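Local coordinates for protein endo-1,3-beta-glucanase, family GH16 (Zobellia galactanivorans, PDB 5FUI) that probably binds the storage polysaccharide laminarin through its C-terminal family 6 carbohydrate-binding module, here studied apart from the catalytic laminarinase domain, at residues 15-20 with 45-50; 34-39 with 123-128; 57-62 with 100-105; 73-78 with 85-90. All coordinates share one frame; numbering follows the deposited sequence. Where two conformers were deposited one is given.

Contact 1. Residues 15-20 with 45-50. With MG (magnesium ion), chain E.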
# COMPACT_ATOMS: atom_id res chain seq x y z
N ALA A 15 -5.63 0.77 4.84
CA ALA A 15 -4.20 0.45 5.09
C ALA A 15 -3.97 0.10 6.58
O ALA A 15 -2.96 -0.56 6.91
CB ALA A 15 -3.30 1.62 4.64
N GLU A 16 -4.81 0.68 7.48
CA GLU A 16 -4.66 0.47 8.93
C GLU A 16 -5.14 -0.94 9.33
O GLU A 16 -5.08 -1.28 10.49
CB GLU A 16 -5.33 1.61 9.69
CG GLU A 16 -6.86 1.56 9.70
CD GLU A 16 -7.50 2.29 8.53
OE1 GLU A 16 -6.84 2.53 7.46
OE2 GLU A 16 -8.68 2.72 8.65
N SER A 17 -5.67 -1.72 8.40
CA SER A 17 -6.27 -3.05 8.66
C SER A 17 -5.27 -4.17 8.62
O SER A 17 -5.65 -5.36 8.61
CB SER A 17 -7.45 -3.30 7.71
OG SER A 17 -6.98 -3.66 6.40
N TYR A 18 -3.98 -3.84 8.61
CA TYR A 18 -2.96 -4.90 8.51
C TYR A 18 -3.01 -5.90 9.70
O TYR A 18 -3.45 -5.50 10.81
CB TYR A 18 -1.54 -4.31 8.50
CG TYR A 18 -1.23 -3.28 9.55
CD1 TYR A 18 -0.94 -3.65 10.90
CD2 TYR A 18 -1.17 -1.94 9.21
CE1 TYR A 18 -0.65 -2.66 11.87
CE2 TYR A 18 -0.86 -0.99 10.11
CZ TYR A 18 -0.58 -1.34 11.44
OH TYR A 18 -0.31 -0.35 12.36
N LEU A 19 -2.66 -7.16 9.46
CA LEU A 19 -2.57 -8.14 10.60
C LEU A 19 -1.22 -8.00 11.24
O LEU A 19 -1.16 -8.10 12.46
CB LEU A 19 -2.82 -9.55 10.11
CG LEU A 19 -2.74 -10.69 11.10
CD1 LEU A 19 -3.85 -10.54 12.11
CD2 LEU A 19 -2.89 -12.05 10.36
N TYR A 20 -0.14 -7.82 10.46
CA TYR A 20 1.18 -7.66 11.05
C TYR A 20 1.79 -6.42 10.47
O TYR A 20 1.51 -6.10 9.35
CB TYR A 20 2.09 -8.82 10.77
CG TYR A 20 1.45 -10.20 11.11
CD1 TYR A 20 1.33 -10.64 12.41
CD2 TYR A 20 1.05 -11.01 10.06
CE1 TYR A 20 0.78 -11.92 12.67
CE2 TYR A 20 0.52 -12.25 10.25
CZ TYR A 20 0.39 -12.71 11.54
OH TYR A 20 -0.18 -13.98 11.66
N MET A 45 3.97 -3.61 6.21
CA MET A 45 2.63 -4.00 6.67
C MET A 45 2.23 -5.21 5.87
O MET A 45 2.52 -5.28 4.66
CB MET A 45 1.62 -2.90 6.46
CG MET A 45 1.90 -1.60 7.19
SD MET A 45 2.99 -0.44 6.21
CE MET A 45 1.82 0.22 5.11
N SER A 46 1.47 -6.12 6.47
CA SER A 46 1.06 -7.33 5.78
C SER A 46 -0.47 -7.54 5.96
O SER A 46 -0.96 -7.47 7.08
CB SER A 46 1.84 -8.52 6.38
OG SER A 46 1.52 -9.78 5.86
N TYR A 47 -1.15 -7.88 4.86
CA TYR A 47 -2.63 -8.03 4.82
C TYR A 47 -2.97 -9.44 4.32
O TYR A 47 -2.78 -9.77 3.17
CB TYR A 47 -3.17 -6.99 3.81
CG TYR A 47 -2.75 -5.58 4.12
CD1 TYR A 47 -1.52 -5.04 3.64
CD2 TYR A 47 -3.56 -4.74 4.97
CE1 TYR A 47 -1.14 -3.73 3.93
CE2 TYR A 47 -3.17 -3.42 5.26
CZ TYR A 47 -1.92 -2.94 4.78
OH TYR A 47 -1.47 -1.69 5.04
N PRO A 48 -3.44 -10.33 5.21
CA PRO A 48 -3.76 -11.70 4.78
C PRO A 48 -5.11 -11.77 4.00
O PRO A 48 -6.01 -10.91 4.12
CB PRO A 48 -3.85 -12.47 6.09
CG PRO A 48 -4.48 -11.46 6.99
CD PRO A 48 -3.61 -10.20 6.67
N GLY A 49 -5.22 -12.82 3.21
CA GLY A 49 -6.51 -13.17 2.67
C GLY A 49 -7.00 -12.30 1.57
O GLY A 49 -8.23 -12.12 1.36
N ILE A 50 -6.08 -11.73 0.77
CA ILE A 50 -6.52 -10.86 -0.34
C ILE A 50 -6.80 -11.74 -1.60
O ILE A 50 -5.87 -12.47 -2.12
CB ILE A 50 -5.46 -9.75 -0.64
CG1 ILE A 50 -5.15 -8.92 0.62
CG2 ILE A 50 -5.96 -8.96 -1.84
CD1 ILE A 50 -6.38 -8.47 1.34
MG MG E . -7.44 4.32 5.99
O HOH W 1 -9.61 4.64 6.81

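Contact 2. Residues 34-39 with 123-128. With MG (magnesium ion), chain E; APY (2-aminomethyl-pyridine), chain D; GOL (glycerol), chain B.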
# COMPACT_ATOMS: atom_id res chain seq x y z
N GLU A 34 -8.49 6.11 9.63
CA GLU A 34 -7.08 6.19 10.02
C GLU A 34 -6.23 6.09 8.76
O GLU A 34 -6.67 5.57 7.71
CB GLU A 34 -6.65 5.09 11.11
CG GLU A 34 -7.31 5.33 12.44
CD GLU A 34 -7.07 4.09 13.32
OE1 GLU A 34 -7.60 2.99 12.98
OE2 GLU A 34 -6.31 4.22 14.28
N ASN A 35 -4.99 6.52 8.90
CA ASN A 35 -3.94 6.17 7.95
C ASN A 35 -2.78 5.65 8.69
O ASN A 35 -2.66 5.79 9.88
CB ASN A 35 -3.54 7.38 7.06
CG ASN A 35 -2.92 8.54 7.81
OD1 ASN A 35 -3.60 9.46 8.21
ND2 ASN A 35 -1.62 8.52 7.98
N VAL A 36 -1.93 4.94 7.97
CA VAL A 36 -0.58 4.51 8.50
C VAL A 36 0.36 5.67 8.29
O VAL A 36 0.49 6.24 7.14
CB VAL A 36 -0.10 3.23 7.77
CG1 VAL A 36 1.14 2.71 8.43
CG2 VAL A 36 -1.19 2.19 7.94
N GLY A 37 1.08 6.04 9.37
CA GLY A 37 2.11 7.05 9.32
C GLY A 37 3.38 6.59 10.07
O GLY A 37 3.46 5.44 10.50
N TYR A 38 4.31 7.54 10.19
CA TYR A 38 5.59 7.30 10.87
C TYR A 38 6.25 6.04 10.27
O TYR A 38 6.80 5.15 10.95
CB TYR A 38 5.40 7.15 12.40
CG TYR A 38 4.76 8.39 12.98
CD1 TYR A 38 5.54 9.56 13.15
CD2 TYR A 38 3.38 8.48 13.11
CE1 TYR A 38 4.96 10.77 13.58
CE2 TYR A 38 2.76 9.64 13.61
CZ TYR A 38 3.55 10.81 13.77
OH TYR A 38 2.89 11.98 14.21
N ILE A 39 6.30 6.03 8.93
CA ILE A 39 6.85 4.94 8.16
C ILE A 39 8.32 5.29 7.85
O ILE A 39 8.64 6.37 7.40
CB ILE A 39 6.04 4.76 6.84
CG1 ILE A 39 4.53 4.59 7.16
CG2 ILE A 39 6.64 3.55 6.04
CD1 ILE A 39 3.73 4.16 5.90
N TRP A 123 6.53 8.58 4.10
CA TRP A 123 5.27 8.58 3.36
C TRP A 123 4.19 7.99 4.23
O TRP A 123 4.47 7.27 5.23
CB TRP A 123 5.39 7.82 2.00
CG TRP A 123 5.88 6.38 2.19
CD1 TRP A 123 7.19 5.99 2.40
CD2 TRP A 123 5.07 5.16 2.23
NE1 TRP A 123 7.28 4.60 2.50
CE2 TRP A 123 5.99 4.07 2.45
CE3 TRP A 123 3.69 4.87 2.12
CZ2 TRP A 123 5.55 2.76 2.55
CZ3 TRP A 123 3.29 3.51 2.17
CH2 TRP A 123 4.22 2.50 2.40
N ASN A 124 2.94 8.41 3.90
CA ASN A 124 1.73 7.91 4.64
C ASN A 124 0.85 7.14 3.67
O ASN A 124 0.90 7.43 2.42
CB ASN A 124 0.90 9.05 5.19
CG ASN A 124 1.58 9.83 6.32
OD1 ASN A 124 1.18 11.01 6.56
ND2 ASN A 124 2.56 9.28 6.96
N ILE A 125 0.01 6.22 4.15
CA ILE A 125 -0.95 5.58 3.26
C ILE A 125 -2.30 5.37 3.97
O ILE A 125 -2.34 4.94 5.12
CB ILE A 125 -0.35 4.24 2.72
CG1 ILE A 125 -1.40 3.57 1.84
CG2 ILE A 125 0.10 3.30 3.91
CD1 ILE A 125 -0.79 2.47 0.95
N ASN A 126 -3.36 5.66 3.23
CA ASN A 126 -4.72 5.63 3.73
C ASN A 126 -5.40 4.26 3.38
O ASN A 126 -5.97 3.58 4.27
CB ASN A 126 -5.54 6.82 3.16
CG ASN A 126 -6.98 6.87 3.63
OD1 ASN A 126 -7.39 6.17 4.53
ND2 ASN A 126 -7.77 7.76 3.00
N TRP A 127 -5.28 3.86 2.11
CA TRP A 127 -5.91 2.62 1.66
C TRP A 127 -5.24 2.19 0.36
O TRP A 127 -4.46 2.89 -0.25
CB TRP A 127 -7.47 2.77 1.45
CG TRP A 127 -7.95 3.96 0.71
CD1 TRP A 127 -8.64 5.06 1.25
CD2 TRP A 127 -7.84 4.21 -0.73
NE1 TRP A 127 -8.95 5.98 0.22
CE2 TRP A 127 -8.51 5.50 -0.98
CE3 TRP A 127 -7.29 3.49 -1.84
CZ2 TRP A 127 -8.66 6.02 -2.25
CZ3 TRP A 127 -7.40 4.10 -3.11
CH2 TRP A 127 -8.04 5.32 -3.30
N ILE A 128 -5.59 0.95 0.01
CA ILE A 128 -5.22 0.26 -1.21
C ILE A 128 -6.53 -0.13 -1.93
O ILE A 128 -7.51 -0.56 -1.27
CB ILE A 128 -4.38 -1.03 -0.94
CG1 ILE A 128 -3.15 -0.72 -0.06
CG2 ILE A 128 -3.98 -1.68 -2.27
CD1 ILE A 128 -3.29 -1.23 1.36
MG MG E . -7.44 4.32 5.99
N APY D . 8.88 13.28 10.46
CM APY D . 7.77 12.33 10.76
C2 APY D . 8.07 10.91 10.27
C3 APY D . 8.60 9.94 11.20
C4 APY D . 8.87 8.62 10.77
C5 APY D . 8.60 8.42 9.36
C6 APY D . 8.13 9.35 8.46
N1 APY D . 7.84 10.60 8.91
C1 GOL B . 2.82 13.28 10.68
O1 GOL B . 1.51 13.32 11.41
C2 GOL B . 2.84 11.85 10.17
O2 GOL B . 1.75 11.81 9.24
C3 GOL B . 4.16 11.46 9.53
O3 GOL B . 4.07 10.11 8.97
O HOH W 1 -9.61 4.64 6.81
O HOH W 2 5.77 8.52 7.37

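Contact 3. Residues 57-62 with 100-105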
# COMPACT_ATOMS: atom_id res chain seq x y z
N ASN A 57 -4.67 -8.97 -15.55
CA ASN A 57 -4.11 -7.70 -15.14
C ASN A 57 -5.02 -6.96 -14.20
O ASN A 57 -6.21 -6.88 -14.40
CB ASN A 57 -3.64 -6.88 -16.33
CG ASN A 57 -2.55 -7.61 -17.10
OD1 ASN A 57 -1.52 -8.09 -16.54
ND2 ASN A 57 -2.79 -7.76 -18.37
N TYR A 58 -4.45 -6.48 -13.12
CA TYR A 58 -5.18 -5.69 -12.14
C TYR A 58 -4.58 -4.29 -12.02
O TYR A 58 -3.32 -4.11 -12.14
CB TYR A 58 -5.04 -6.31 -10.75
CG TYR A 58 -5.81 -7.58 -10.58
CD1 TYR A 58 -5.34 -8.79 -11.08
CD2 TYR A 58 -7.07 -7.57 -9.96
CE1 TYR A 58 -6.03 -9.96 -10.93
CE2 TYR A 58 -7.83 -8.73 -9.78
CZ TYR A 58 -7.31 -9.95 -10.29
OH TYR A 58 -8.09 -11.09 -10.14
N LEU A 59 -5.46 -3.34 -11.73
CA LEU A 59 -4.99 -1.99 -11.32
C LEU A 59 -4.97 -2.01 -9.79
O LEU A 59 -6.01 -2.31 -9.14
CB LEU A 59 -5.97 -0.89 -11.84
CG LEU A 59 -5.53 0.53 -11.46
CD1 LEU A 59 -4.26 0.90 -12.23
CD2 LEU A 59 -6.75 1.47 -11.83
N ILE A 60 -3.81 -1.64 -9.23
CA ILE A 60 -3.74 -1.52 -7.76
C ILE A 60 -3.37 -0.05 -7.47
O ILE A 60 -2.34 0.47 -7.91
CB ILE A 60 -2.74 -2.46 -7.10
CG1 ILE A 60 -2.95 -3.95 -7.61
CG2 ILE A 60 -2.93 -2.31 -5.58
CD1 ILE A 60 -2.04 -4.94 -6.85
N GLU A 61 -4.30 0.60 -6.76
CA GLU A 61 -4.20 2.04 -6.40
C GLU A 61 -3.83 2.18 -4.96
O GLU A 61 -4.28 1.36 -4.14
CB GLU A 61 -5.55 2.75 -6.57
CG GLU A 61 -5.99 2.95 -8.04
CD GLU A 61 -7.42 3.39 -8.03
OE1 GLU A 61 -8.30 2.51 -7.87
OE2 GLU A 61 -7.69 4.64 -8.14
N TYR A 62 -3.03 3.19 -4.65
CA TYR A 62 -2.55 3.47 -3.31
C TYR A 62 -2.79 4.92 -2.99
O TYR A 62 -2.31 5.82 -3.71
CB TYR A 62 -1.00 3.16 -3.16
CG TYR A 62 -0.66 1.74 -3.55
CD1 TYR A 62 -0.40 1.38 -4.84
CD2 TYR A 62 -0.63 0.74 -2.56
CE1 TYR A 62 -0.08 0.04 -5.15
CE2 TYR A 62 -0.32 -0.61 -2.85
CZ TYR A 62 -0.07 -0.92 -4.14
OH TYR A 62 0.27 -2.21 -4.43
N THR A 100 -3.48 9.62 -5.38
CA THR A 100 -3.55 8.19 -5.68
C THR A 100 -2.57 7.78 -6.76
O THR A 100 -2.60 8.31 -7.89
CB THR A 100 -4.97 7.83 -6.15
OG1 THR A 100 -5.91 8.22 -5.12
CG2 THR A 100 -5.12 6.30 -6.30
N VAL A 101 -1.61 6.93 -6.37
CA VAL A 101 -0.69 6.36 -7.38
C VAL A 101 -1.13 4.93 -7.65
O VAL A 101 -1.93 4.33 -6.91
CB VAL A 101 0.80 6.44 -6.90
CG1 VAL A 101 1.22 7.94 -6.75
CG2 VAL A 101 0.99 5.61 -5.58
N SER A 102 -0.54 4.34 -8.68
CA SER A 102 -0.98 2.97 -9.05
C SER A 102 0.11 2.16 -9.71
O SER A 102 1.11 2.68 -10.17
CB SER A 102 -2.22 3.01 -9.92
OG SER A 102 -1.87 3.54 -11.24
N GLN A 103 -0.15 0.86 -9.79
CA GLN A 103 0.61 -0.03 -10.64
C GLN A 103 -0.39 -0.95 -11.34
O GLN A 103 -1.46 -1.19 -10.82
CB GLN A 103 1.60 -0.82 -9.79
CG GLN A 103 0.92 -1.77 -8.80
CD GLN A 103 1.83 -2.42 -7.77
OE1 GLN A 103 1.32 -2.94 -6.80
NE2 GLN A 103 3.12 -2.44 -7.97
N THR A 104 -0.01 -1.41 -12.52
CA THR A 104 -0.82 -2.40 -13.27
C THR A 104 -0.02 -3.66 -13.39
O THR A 104 1.10 -3.63 -13.98
CB THR A 104 -1.23 -1.85 -14.66
OG1 THR A 104 -2.03 -0.67 -14.51
CG2 THR A 104 -2.09 -2.82 -15.42
N VAL A 105 -0.52 -4.73 -12.76
CA VAL A 105 0.30 -5.91 -12.66
C VAL A 105 -0.54 -7.18 -12.91
O VAL A 105 -1.73 -7.20 -12.75
CB VAL A 105 1.10 -5.82 -11.33
CG1 VAL A 105 0.18 -5.71 -10.09
CG2 VAL A 105 2.19 -6.86 -11.20

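Contact 4. Residues 73-78 with 85-90. With APY (2-aminomethyl-pyridine), chain C.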
# COMPACT_ATOMS: atom_id res chain seq x y z
N PHE A 73 7.98 2.33 -1.87
CA PHE A 73 7.65 1.03 -1.27
C PHE A 73 7.44 -0.02 -2.34
O PHE A 73 7.22 0.32 -3.52
CB PHE A 73 6.43 1.12 -0.31
CG PHE A 73 5.15 1.56 -0.97
CD1 PHE A 73 4.82 2.98 -1.00
CD2 PHE A 73 4.25 0.62 -1.49
CE1 PHE A 73 3.60 3.33 -1.53
CE2 PHE A 73 3.04 1.01 -2.04
CZ PHE A 73 2.69 2.36 -2.03
N SER A 74 7.58 -1.28 -1.93
CA SER A 74 7.30 -2.43 -2.86
C SER A 74 6.06 -3.15 -2.38
O SER A 74 5.71 -3.11 -1.20
CB SER A 74 8.48 -3.43 -2.88
OG SER A 74 8.67 -3.97 -1.54
N SER A 75 5.37 -3.73 -3.34
CA SER A 75 4.21 -4.61 -3.04
C SER A 75 4.56 -6.05 -3.49
O SER A 75 5.28 -6.26 -4.48
CB SER A 75 2.92 -4.16 -3.69
OG SER A 75 3.15 -4.01 -5.08
N ASP A 76 4.05 -7.03 -2.71
CA ASP A 76 4.36 -8.43 -3.01
C ASP A 76 3.28 -9.35 -2.51
O ASP A 76 2.45 -8.94 -1.67
CB ASP A 76 5.71 -8.82 -2.37
CG ASP A 76 5.62 -9.00 -0.90
OD1 ASP A 76 5.20 -10.05 -0.44
OD2 ASP A 76 5.89 -8.03 -0.12
N LEU A 77 3.27 -10.58 -3.05
CA LEU A 77 2.39 -11.63 -2.54
C LEU A 77 3.24 -12.75 -1.90
O LEU A 77 4.35 -13.10 -2.40
CB LEU A 77 1.62 -12.23 -3.74
CG LEU A 77 0.80 -11.23 -4.54
CD1 LEU A 77 0.17 -11.97 -5.73
CD2 LEU A 77 -0.17 -10.40 -3.67
N GLU A 78 2.69 -13.26 -0.78
CA GLU A 78 3.31 -14.43 -0.08
C GLU A 78 4.73 -14.19 0.32
O GLU A 78 5.66 -14.99 -0.02
CB GLU A 78 3.21 -15.69 -1.00
CG GLU A 78 1.75 -16.05 -1.27
CD GLU A 78 1.07 -16.47 0.07
OE1 GLU A 78 1.56 -17.37 0.80
OE2 GLU A 78 0.07 -15.91 0.52
N GLY A 85 5.87 -5.07 -7.72
CA GLY A 85 6.57 -3.88 -8.22
C GLY A 85 6.68 -2.84 -7.12
O GLY A 85 6.46 -3.12 -5.94
N GLU A 86 7.20 -1.68 -7.53
CA GLU A 86 7.51 -0.64 -6.60
C GLU A 86 6.78 0.64 -6.96
O GLU A 86 6.46 0.94 -8.12
CB GLU A 86 8.98 -0.36 -6.56
CG GLU A 86 9.80 -1.58 -6.17
CD GLU A 86 11.31 -1.42 -6.18
OE1 GLU A 86 11.80 -0.29 -6.23
OE2 GLU A 86 11.91 -2.49 -6.08
N LEU A 87 6.47 1.45 -5.93
CA LEU A 87 5.72 2.69 -6.09
C LEU A 87 6.56 3.80 -5.47
O LEU A 87 7.09 3.64 -4.37
CB LEU A 87 4.36 2.62 -5.21
CG LEU A 87 3.22 1.68 -5.68
CD1 LEU A 87 2.78 2.04 -7.11
CD2 LEU A 87 3.63 0.21 -5.51
N SER A 88 6.68 4.91 -6.19
CA SER A 88 7.22 6.15 -5.61
C SER A 88 6.06 7.02 -5.11
O SER A 88 5.02 7.18 -5.80
CB SER A 88 7.91 6.93 -6.74
OG SER A 88 9.05 6.18 -7.11
N VAL A 89 6.22 7.65 -3.94
CA VAL A 89 5.17 8.50 -3.37
C VAL A 89 5.59 9.95 -3.73
O VAL A 89 6.67 10.43 -3.34
CB VAL A 89 5.12 8.35 -1.81
CG1 VAL A 89 4.08 9.30 -1.27
CG2 VAL A 89 4.75 6.89 -1.45
N PRO A 90 4.70 10.70 -4.45
CA PRO A 90 4.99 12.08 -4.75
C PRO A 90 5.13 12.89 -3.48
O PRO A 90 4.51 12.59 -2.46
CB PRO A 90 3.73 12.56 -5.55
CG PRO A 90 3.26 11.22 -6.18
CD PRO A 90 3.44 10.22 -5.07
N APY C . 6.06 -8.86 2.41
CM APY C . 5.93 -7.66 3.21
C2 APY C . 6.43 -8.38 4.45
C3 APY C . 7.76 -8.24 4.80
C4 APY C . 8.30 -8.95 5.89
C5 APY C . 7.49 -9.89 6.56
C6 APY C . 6.16 -10.04 6.19
N1 APY C . 5.67 -9.32 5.12

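Contact 1. Residues 15-20 with 45-50
Leu19 and Tyr20 both face Ser46, so the segment 15-20, a loop that runs into strand 20-22, joins the strand containing 45-50 through a classic beta bulge. Ser46 O takes the amide of Leu19 at 2.9 Å, and also a weak, longer bond from the amide of Tyr20. Ser46 N gives a hydrogen bond to Tyr20 O, completing an antiparallel hydrogen-bonded pair.

Before the bulge the backbones no longer pair, and the Tyr47 side chain bridges the gap. Its hydroxyl donates to Ala15 O at 2.6 Å, in the carbonyl plane and on a lone pair, with a C=O...O angle of 120°. Tyr18 CB sits over one face of the Tyr47 ring, 4.1 Å from its centroid, a CH-pi contact. Tyr18 CG, at chi1 48°, leads the ring from there toward Met45, its CD2 lying 3.7 Å from Met45 CG. At the exposed end Leu19 CB rests on Pro48 CD at 3.6 Å, the two side chains crossing at about a right angle. Glu16 takes no part in the strand contact; its OE1 binds the magnesium ion at 2.4 Å, while OE2 accepts a hydrogen bond from a water on the same metal.

Strand 44-52 is flanked by strand 20-22 and strand 110-118 in one sheet of the beta-sandwich. Tyr47 reaches inward to Ile13 and Ile128 of the other sheet, and Ala15 is backbone-bonded to Asn126, so the loop passes from one sheet to the other beside the metal.

Contact 2. Residues 34-39 with 123-128
Ile39 drives its CD1 methyl onto one face of the Trp123 indole, 3.7 Å from the centroid of the six-membered ring and only 7° off its normal; chi2 of -170° extends the chain to put CD1 there. Its CG2 branch touches the same ring system at CE2. Next to it Val36 CB meets Ile125 CG2 at 3.9 Å, and the backbones of these two residues exchange a reciprocal pair of hydrogen bonds.

This single antiparallel bridge ties the short strand 34-37 to strand 124-131 of the CBM6 beta-sandwich. At one end the pairing gives way to the magnesium site: Glu34 O binds at 2.3 Å, and Asn126 chelates through both its backbone O and OD1. Glu14, Glu16 and a water complete the shell, while Asn126 ND2 is held by Glu31.

The other end is looser. A glycerol, probably from the crystallisation liquor, accepts at O3 from Asn124 ND2 at 2.6 Å, and the same O3 takes the amide of Tyr38 in a nearly straight bond of 171°. Glycerol C2 lies over one face of the exposed Tyr38 ring, offset toward its rim. A water accepts from Ile39 N and donates to Trp123 O, spanning the backbones where direct pairing has stopped. Tyr38, Ile39, Asn40 and Gly122 line a pocket for 2-aminomethyl-pyridine, whose exact placement is doubtful.

Contact 3. Residues 57-62 with 100-105
Tyr62 OH donates to Gln103 OE1 at 2.7 Å, joining two side chains on the inward face of neighbouring strands. The oxygen lies at the edge of the phenol ring, in its plane, whereas the hydroxyl stands about 40° out of the plane of the amide, the two flat groups being turned 72° against each other. The glutamine reaches it with a chain extended beyond CG, running beside Ile60 and pointing the same way.

Beneath these side chains is a regular antiparallel ladder. Tyr58 with Val105, Ile60 with Gln103 and Tyr62 with Val101 are hydrogen-bonded pairs, each linked by two bonds; the one from Ile60 N to Gln103 O is almost straight, at 176°. On the outer face Leu59 CD1 touches Thr104 OG1, and the Thr100 methyl CG2 packs on Glu61 CB at 3.6 Å. The Glu61 carboxylate goes on to a salt bridge with Arg129.

Farther out, strand 124-131 pairs with the other edge of strand 56-66, leaving 97-107 outermost in this four-stranded sheet. Tyr62 also touches Ile128 and Phe114, and its ring meets Phe73 edge-to-face.

Gln103 OE1 takes a second hydrogen bond, from Ser75 OG of the facing sheet. Two hydroxyls therefore grip one amide oxygen, which, with a further bond at NE2, would hold the amide's rotation, and the pair carries a polar link across the interior of the sandwich.

Contact 4. Residues 73-78 with 85-90
Phe73 and Leu87 form an antiparallel hydrogen-bonded pair, with Leu87 N giving to Phe73 O at 2.8 Å and Phe73 N giving to Leu87 O. One more backbone bond follows, from Ser75 N to Gly85 O at 2.9 Å; Ser74 and Glu86 between them are a non-hydrogen-bonded pair. The two strands, 72-77 and 82-88, make a beta hairpin at the margin of the five-stranded sheet.

The apolar contacts gather round the Phe73 ring. Leu87 CB lies over one face, offset toward the rim and 3.8 Å from the centroid, a CH-pi contact; Leu87 CD2 also lies 3.6 Å from Phe73 CE2. Val89 CG2 comes to the ring edge instead, 3.7 Å from Phe73 CE1. Trp123 stacks with this phenyl ring.

Polar side chains reach beyond the pair. Glu86 OE1 forms a salt bridge with Arg72, and the amine of a 2-aminomethyl-pyridine gives Asp76 OD2 a hydrogen bond of 2.7 Å, with a weak one to OD1.

Asp76 OD1 is also held by the amide of Gly80. That amide would orient the carboxylate, whose negative charge probably favours a protonated amine, in a pocket shared with Trp44, Gly115 and Tyr117.

Contacts 1 and 2, with centres about 12 Å apart, meet at the magnesium ion: Glu16 comes from the first, Glu34 and Asn126 from the second, and the Ala15 to Asn126 backbone bond joins them as well. Contacts 3 and 4, with centres about 10 Å apart, belong to opposite sheets of the sandwich and are linked through Gln103 and Ser75. Contact 2 touches both of these, through Ile128 against Ile60 and Trp123 against Phe73. The two amine ligands mark separate pockets, one at contact 2 and one at Asp76 of contact 4 with Ser46 of contact 1 nearby, consistent with multivalent laminarin binding.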